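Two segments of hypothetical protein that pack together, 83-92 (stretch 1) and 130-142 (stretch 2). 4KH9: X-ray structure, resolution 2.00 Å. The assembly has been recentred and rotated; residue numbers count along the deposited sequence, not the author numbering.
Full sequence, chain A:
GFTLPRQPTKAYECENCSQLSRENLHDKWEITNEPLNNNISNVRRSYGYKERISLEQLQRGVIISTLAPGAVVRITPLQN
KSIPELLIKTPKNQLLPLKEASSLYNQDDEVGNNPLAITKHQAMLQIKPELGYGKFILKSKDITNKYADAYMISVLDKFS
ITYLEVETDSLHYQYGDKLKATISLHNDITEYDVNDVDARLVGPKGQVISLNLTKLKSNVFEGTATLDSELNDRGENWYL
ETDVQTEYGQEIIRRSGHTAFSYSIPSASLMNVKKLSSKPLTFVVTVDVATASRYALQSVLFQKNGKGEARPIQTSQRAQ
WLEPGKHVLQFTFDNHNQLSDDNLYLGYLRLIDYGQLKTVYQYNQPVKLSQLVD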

ATOM      1  N   ILE A  83      16.114  21.055 -13.406  1.00 43.54           N
ATOM      2  CA  ILE A  83      16.594  19.852 -14.076  1.00 43.37           C
ATOM      3  C   ILE A  83      17.672  20.320 -15.065  1.00 44.86           C
ATOM      4  O   ILE A  83      17.514  21.388 -15.656  1.00 44.63           O
ATOM      5  N   PRO A  84      18.775  19.577 -15.265  1.00 40.37           N
ATOM      6  CA  PRO A  84      19.766  20.026 -16.252  1.00 40.07           C
ATOM      7  C   PRO A  84      19.247  19.854 -17.663  1.00 40.55           C
ATOM      8  O   PRO A  84      18.222  19.178 -17.842  1.00 38.09           O
ATOM      9  N   GLU A  85      19.946  20.422 -18.665  1.00 37.01           N
ATOM     10  CA  GLU A  85      19.647  20.145 -20.082  1.00 36.73           C
ATOM     11  C   GLU A  85      20.113  18.728 -20.309  1.00 37.89           C
ATOM     12  O   GLU A  85      21.235  18.393 -19.903  1.00 38.10           O
ATOM     13  N   LEU A  86      19.257  17.873 -20.846  1.00 32.32           N
ATOM     14  CA  LEU A  86      19.578  16.473 -20.928  1.00 30.93           C
ATOM     15  C   LEU A  86      19.833  15.975 -22.337  1.00 34.42           C
ATOM     16  O   LEU A  86      19.234  16.434 -23.304  1.00 30.76           O
ATOM     17  N   LEU A  87      20.700  14.963 -22.415  1.00 34.51           N
ATOM     18  CA  LEU A  87      21.042  14.242 -23.640  1.00 35.71           C
ATOM     19  C   LEU A  87      20.658  12.781 -23.475  1.00 38.55           C
ATOM     20  O   LEU A  87      20.581  12.280 -22.344  1.00 36.54           O
ATOM     21  N   ILE A  88      20.460  12.095 -24.585  1.00 34.77           N
ATOM     22  CA  ILE A  88      20.165  10.674 -24.543  1.00 34.27           C
ATOM     23  C   ILE A  88      20.936   9.966 -25.685  1.00 39.73           C
ATOM     24  O   ILE A  88      20.932  10.390 -26.848  1.00 40.21           O
ATOM     25  N   LYS A  89      21.586   8.881 -25.315  1.00 36.25           N
ATOM     26  CA  LYS A  89      22.313   8.034 -26.234  1.00 35.90           C
ATOM     27  C   LYS A  89      21.419   6.829 -26.512  1.00 35.84           C
ATOM     28  O   LYS A  89      20.969   6.164 -25.592  1.00 32.24           O
ATOM     29  N   THR A  90      21.108   6.588 -27.784  1.00 33.77           N
ATOM     30  CA  THR A  90      20.231   5.475 -28.164  1.00 33.17           C
ATOM     31  C   THR A  90      21.004   4.145 -28.082  1.00 36.35           C
ATOM     32  O   THR A  90      22.235   4.183 -27.935  1.00 35.09           O
ATOM     33  N   PRO A  91      20.340   2.965 -28.211  1.00 33.44           N
ATOM     34  CA  PRO A  91      21.097   1.706 -28.190  1.00 34.52           C
ATOM     35  C   PRO A  91      22.102   1.598 -29.369  1.00 42.23           C
ATOM     36  O   PRO A  91      23.036   0.816 -29.259  1.00 44.81           O
ATOM     37  N   LYS A  92      21.968   2.435 -30.429  1.00 39.25           N
ATOM     38  CA  LYS A  92      22.861   2.454 -31.595  1.00 40.39           C
ATOM     39  C   LYS A  92      23.918   3.573 -31.471  1.00 46.28           C
ATOM     40  O   LYS A  92      24.628   3.874 -32.436  1.00 45.88           O
ATOM     41  N   GLU A 130      10.799   4.208 -33.676  1.00 36.87           N
ATOM     42  CA  GLU A 130      11.871   4.044 -34.662  1.00 37.26           C
ATOM     43  C   GLU A 130      13.234   3.943 -33.991  1.00 39.42           C
ATOM     44  O   GLU A 130      14.148   3.388 -34.597  1.00 40.05           O
ATOM     45  N   LEU A 131      13.385   4.473 -32.760  1.00 32.56           N
ATOM     46  CA  LEU A 131      14.638   4.325 -32.020  1.00 30.79           C
ATOM     47  C   LEU A 131      14.719   2.928 -31.367  1.00 34.76           C
ATOM     48  O   LEU A 131      15.731   2.607 -30.761  1.00 34.47           O
ATOM     49  N   GLY A 132      13.658   2.125 -31.495  1.00 32.46           N
ATOM     50  CA  GLY A 132      13.584   0.768 -30.962  1.00 32.46           C
ATOM     51  C   GLY A 132      13.696   0.638 -29.450  1.00 37.06           C
ATOM     52  O   GLY A 132      13.121   1.434 -28.699  1.00 36.20           O
ATOM     53  N   TYR A 133      14.438  -0.383 -28.985  1.00 33.71           N
ATOM     54  CA  TYR A 133      14.574  -0.632 -27.553  1.00 32.43           C
ATOM     55  C   TYR A 133      15.950  -1.136 -27.205  1.00 34.94           C
ATOM     56  O   TYR A 133      16.720  -1.491 -28.084  1.00 35.77           O
ATOM     57  N   GLY A 134      16.230  -1.170 -25.913  1.00 30.12           N
ATOM     58  CA  GLY A 134      17.494  -1.658 -25.393  1.00 30.64           C
ATOM     59  C   GLY A 134      18.070  -0.735 -24.355  1.00 33.99           C
ATOM     60  O   GLY A 134      17.339  -0.206 -23.512  1.00 33.22           O
ATOM     61  N   LYS A 135      19.384  -0.526 -24.421  1.00 31.50           N
ATOM     62  CA  LYS A 135      20.076   0.288 -23.438  1.00 32.34           C
ATOM     63  C   LYS A 135      20.265   1.709 -23.965  1.00 37.99           C
ATOM     64  O   LYS A 135      21.004   1.953 -24.922  1.00 38.87           O
ATOM     65  N   PHE A 136      19.528   2.635 -23.348  1.00 32.42           N
ATOM     66  CA  PHE A 136      19.612   4.062 -23.593  1.00 30.46           C
ATOM     67  C   PHE A 136      20.446   4.626 -22.452  1.00 33.69           C
ATOM     68  O   PHE A 136      20.452   4.050 -21.363  1.00 32.75           O
ATOM     69  N   ILE A 137      21.179   5.696 -22.708  1.00 29.95           N
ATOM     70  CA  ILE A 137      21.983   6.342 -21.687  1.00 32.00           C
ATOM     71  C   ILE A 137      21.509   7.798 -21.577  1.00 37.78           C
ATOM     72  O   ILE A 137      21.563   8.547 -22.547  1.00 37.49           O
ATOM     73  N   LEU A 138      20.991   8.165 -20.406  1.00 34.44           N
ATOM     74  CA  LEU A 138      20.552   9.518 -20.110  1.00 33.30           C
ATOM     75  C   LEU A 138      21.714  10.240 -19.484  1.00 33.73           C
ATOM     76  O   LEU A 138      22.335   9.708 -18.564  1.00 32.51           O
ATOM     77  N   LYS A 139      22.031  11.416 -19.984  1.00 31.37           N
ATOM     78  CA  LYS A 139      23.186  12.156 -19.497  1.00 33.42           C
ATOM     79  C   LYS A 139      22.861  13.645 -19.409  1.00 39.65           C
ATOM     80  O   LYS A 139      22.052  14.185 -20.173  1.00 38.70           O
ATOM     81  N   SER A 140      23.515  14.294 -18.473  1.00 36.78           N
ATOM     82  CA  SER A 140      23.444  15.730 -18.289  1.00 38.36           C
ATOM     83  C   SER A 140      24.385  16.388 -19.288  1.00 44.12           C
ATOM     84  O   SER A 140      25.454  15.853 -19.563  1.00 44.16           O
ATOM     85  N   LYS A 141      24.011  17.541 -19.827  1.00 44.04           N
ATOM     86  CA  LYS A 141      24.856  18.272 -20.776  1.00 44.27           C
ATOM     87  C   LYS A 141      26.001  18.964 -19.982  1.00 47.94           C
ATOM     88  O   LYS A 141      27.148  19.016 -20.436  1.00 48.24           O
ATOM     89  N   ASP A 142      25.675  19.456 -18.777  1.00 42.34           N
ATOM     90  CA  ASP A 142      26.614  20.106 -17.859  1.00 43.31           C
ATOM     91  C   ASP A 142      26.106  19.958 -16.408  1.00 47.91           C
ATOM     92  O   ASP A 142      25.017  19.427 -16.194  1.00 48.66           O
TER

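The most unusual feature is a proline that sets one ring carbon, CD, over the face of a phenylalanine. Pro91 CD sits 3.7 Å from the centroid of the Phe136 ring, 13° off the ring normal, a CH-pi contact over the face. Pro91 has a C-gamma exo pucker and points toward stretch 2. Gly134 fits closely here: an ideal CB would come 3.4 Å from Pro91 CB, and its backbone angles by themselves call for glycine.

Phe136 is an m rotamer (chi2 77°). Ile88, t at both chi angles, brings its CD1 to 3.9 Å from Phe136 CD2. Ile88 shares one sheet face with Leu86, Leu138 and Ser140. Leu138 (t, p) turns its end nearer stretch 1, and its CD1 lies 4.1 Å from Leu86 CB. Leu86 is m, t. Beyond the strand, Thr90 (p) points away, yet Thr90 CG2 still lies 4.1 Å from Leu131 CD2.

The other face carries Leu87, Lys89, Ile137 and Lys139. Lys89 CB and Ile137 CB are 3.9 Å apart, while the ends of both lysines lead away. Leu87 (m, t) places CD2 3.7 Å from Lys141 CE, so the lysine chain packs alongside the leucine.

The backbone pairing is antiparallel and sets the two strands side by side. Leu87 pairs with Lys139 and Lys89 with Ile137, each through two N-H to O bonds.

Lys141 (t, t, m, t) points toward stretch 1. Its NZ makes a salt bridge with Glu85 OE1 at 2.8 Å. Water 1 extends this link: it accepts from Lys141 NZ at 3.1 Å and donates to Leu86 O at 2.8 Å. Nearby, Ser140 OG (chi1 t) donates to Asp142 O at 2.6 Å and lies 3.1 Å from Pro84 CB. At the far end, water 2 accepts from Lys92 NZ at 2.8 Å and donates weakly to Leu131 O at 3.3 Å.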

ATOM      1  CB  ILE A  83      15.381  19.121 -14.747  1.00 47.91           C
ATOM      2  CG1 ILE A  83      14.682  18.193 -13.746  1.00 48.27           C
ATOM      3  CG2 ILE A  83      15.733  18.338 -16.024  1.00 50.61           C
ATOM      4  CD1 ILE A  83      13.537  17.425 -14.360  1.00 57.13           C
ATOM      5  CB  PRO A  84      20.957  19.087 -16.013  1.00 41.34           C
ATOM      6  CG  PRO A  84      20.599  18.217 -14.847  1.00 45.92           C
ATOM      7  CD  PRO A  84      19.136  18.259 -14.691  1.00 41.46           C
ATOM      8  CB  GLU A  85      20.338  21.145 -21.023  1.00 39.29           C
ATOM      9  CG  GLU A  85      19.452  22.274 -21.502  1.00 54.01           C
ATOM     10  CD  GLU A  85      20.155  23.272 -22.407  1.00 84.31           C
ATOM     11  OE1 GLU A  85      20.971  22.850 -23.261  1.00 84.85           O
ATOM     12  OE2 GLU A  85      19.857  24.482 -22.285  1.00 83.27           O
ATOM     13  CB  LEU A  86      18.420  15.639 -20.298  1.00 30.20           C
ATOM     14  CG  LEU A  86      18.174  15.856 -18.761  1.00 34.46           C
ATOM     15  CD1 LEU A  86      16.843  15.269 -18.333  1.00 33.83           C
ATOM     16  CD2 LEU A  86      19.309  15.280 -17.882  1.00 35.68           C
ATOM     17  CB  LEU A  87      22.547  14.363 -23.970  1.00 36.69           C
ATOM     18  CG  LEU A  87      23.127  15.773 -24.126  1.00 42.26           C
ATOM     19  CD1 LEU A  87      24.654  15.740 -24.090  1.00 42.30           C
ATOM     20  CD2 LEU A  87      22.639  16.436 -25.405  1.00 44.60           C
ATOM     21  CB  ILE A  88      18.638  10.355 -24.563  1.00 36.00           C
ATOM     22  CG1 ILE A  88      18.357   8.862 -24.227  1.00 35.63           C
ATOM     23  CG2 ILE A  88      17.947  10.859 -25.842  1.00 36.06           C
ATOM     24  CD1 ILE A  88      16.866   8.513 -23.838  1.00 41.09           C
ATOM     25  CB  LYS A  89      23.672   7.670 -25.624  1.00 39.51           C
ATOM     26  CG  LYS A  89      24.719   7.221 -26.633  1.00 50.28           C
ATOM     27  CD  LYS A  89      26.036   6.980 -25.920  1.00 55.78           C
ATOM     28  CE  LYS A  89      27.184   6.774 -26.881  1.00 75.77           C
ATOM     29  NZ  LYS A  89      28.472   6.544 -26.169  1.00 86.01           N
ATOM     30  CB  THR A  90      19.682   5.720 -29.592  1.00 35.76           C
ATOM     31  OG1 THR A  90      20.779   5.662 -30.528  1.00 37.74           O
ATOM     32  CG2 THR A  90      18.949   7.045 -29.707  1.00 29.54           C
ATOM     33  CB  PRO A  91      19.993   0.640 -28.266  1.00 35.14           C
ATOM     34  CG  PRO A  91      18.732   1.342 -27.765  1.00 37.93           C
ATOM     35  CD  PRO A  91      18.891   2.698 -28.370  1.00 34.41           C
ATOM     36  CB  LYS A  92      22.076   2.595 -32.918  1.00 43.27           C
ATOM     37  CG  LYS A  92      21.017   1.517 -33.173  1.00 58.99           C
ATOM     38  CD  LYS A  92      21.578   0.129 -33.432  1.00 71.76           C
ATOM     39  CE  LYS A  92      20.486  -0.919 -33.427  1.00 89.23           C
ATOM     40  NZ  LYS A  92      20.081  -1.318 -32.049  1.00 98.71           N
ATOM     41  CB  GLU A 130      11.867   5.188 -35.701  1.00 40.04           C
ATOM     42  CG  GLU A 130      12.356   6.537 -35.191  1.00 50.88           C
ATOM     43  CD  GLU A 130      12.069   7.703 -36.115  1.00 74.46           C
ATOM     44  OE1 GLU A 130      10.908   7.832 -36.567  1.00 73.80           O
ATOM     45  OE2 GLU A 130      12.980   8.537 -36.318  1.00 74.34           O
ATOM     46  CB  LEU A 131      14.803   5.435 -30.970  1.00 30.59           C
ATOM     47  CG  LEU A 131      14.850   6.876 -31.529  1.00 35.57           C
ATOM     48  CD1 LEU A 131      14.932   7.873 -30.398  1.00 34.69           C
ATOM     49  CD2 LEU A 131      16.025   7.060 -32.541  1.00 37.87           C
ATOM     50  CB  TYR A 133      13.511  -1.636 -27.067  1.00 34.12           C
ATOM     51  CG  TYR A 133      13.589  -2.981 -27.744  1.00 39.52           C
ATOM     52  CD1 TYR A 133      12.917  -3.222 -28.942  1.00 42.48           C
ATOM     53  CD2 TYR A 133      14.302  -4.032 -27.170  1.00 40.89           C
ATOM     54  CE1 TYR A 133      12.992  -4.464 -29.572  1.00 44.12           C
ATOM     55  CE2 TYR A 133      14.391  -5.269 -27.795  1.00 41.73           C
ATOM     56  CZ  TYR A 133      13.716  -5.489 -28.984  1.00 49.12           C
ATOM     57  OH  TYR A 133      13.772  -6.726 -29.573  1.00 54.15           O
ATOM     58  CB  LYS A 135      21.411  -0.367 -23.038  1.00 35.71           C
ATOM     59  CG  LYS A 135      22.310   0.480 -22.152  1.00 42.69           C
ATOM     60  CD  LYS A 135      23.669  -0.201 -21.993  1.00 61.81           C
ATOM     61  CE  LYS A 135      24.781   0.792 -21.743  1.00 77.59           C
ATOM     62  NZ  LYS A 135      26.093   0.123 -21.510  1.00 88.39           N
ATOM     63  CB  PHE A 136      18.230   4.722 -23.689  1.00 30.76           C
ATOM     64  CG  PHE A 136      17.355   4.366 -24.863  1.00 29.06           C
ATOM     65  CD1 PHE A 136      16.672   3.156 -24.898  1.00 29.05           C
ATOM     66  CD2 PHE A 136      17.165   5.263 -25.907  1.00 28.91           C
ATOM     67  CE1 PHE A 136      15.842   2.832 -25.979  1.00 29.57           C
ATOM     68  CE2 PHE A 136      16.330   4.945 -26.985  1.00 31.72           C
ATOM     69  CZ  PHE A 136      15.654   3.738 -27.008  1.00 28.22           C
ATOM     70  CB  ILE A 137      23.515   6.230 -21.958  1.00 35.79           C
ATOM     71  CG1 ILE A 137      23.942   4.740 -22.061  1.00 36.69           C
ATOM     72  CG2 ILE A 137      24.333   7.006 -20.858  1.00 35.89           C
ATOM     73  CD1 ILE A 137      25.439   4.484 -22.329  1.00 51.67           C
ATOM     74  CB  LEU A 138      19.330   9.501 -19.188  1.00 32.52           C
ATOM     75  CG  LEU A 138      18.680  10.871 -18.859  1.00 38.37           C
ATOM     76  CD1 LEU A 138      18.029  11.535 -20.116  1.00 37.92           C
ATOM     77  CD2 LEU A 138      17.675  10.719 -17.708  1.00 40.46           C
ATOM     78  CB  LYS A 139      24.384  11.918 -20.460  1.00 37.14           C
ATOM     79  CG  LYS A 139      25.757  12.412 -19.981  1.00 59.50           C
ATOM     80  CD  LYS A 139      26.753  12.514 -21.137  1.00 73.26           C
ATOM     81  CE  LYS A 139      27.696  11.340 -21.250  1.00 93.52           C
ATOM     82  NZ  LYS A 139      28.775  11.390 -20.225  1.00109.41           N
ATOM     83  CB  SER A 140      23.845  16.065 -16.859  1.00 42.69           C
ATOM     84  OG  SER A 140      23.469  17.394 -16.584  1.00 61.12           O
ATOM     85  CB  LYS A 141      23.979  19.266 -21.560  1.00 46.59           C
ATOM     86  CG  LYS A 141      24.629  19.860 -22.798  1.00 65.28           C
ATOM     87  CD  LYS A 141      23.643  20.711 -23.620  1.00 83.05           C
ATOM     88  CE  LYS A 141      22.509  19.917 -24.249  1.00101.57           C
ATOM     89  NZ  LYS A 141      21.566  20.764 -25.028  1.00112.74           N
ATOM     90  CB  ASP A 142      26.781  21.595 -18.230  1.00 46.10           C
ATOM     91  CG  ASP A 142      25.514  22.434 -18.078  1.00 56.25           C
ATOM     92  OD1 ASP A 142      24.406  21.842 -17.962  1.00 55.76           O
ATOM     93  OD2 ASP A 142      25.629  23.675 -18.075  1.00 61.54           O
TER
HETATM   94  O   HOH W   1      19.103  18.898 -24.620  1.00 45.07           O
HETATM   95  O   HOH W   2      17.635  -0.046 -31.358  1.00 51.04           O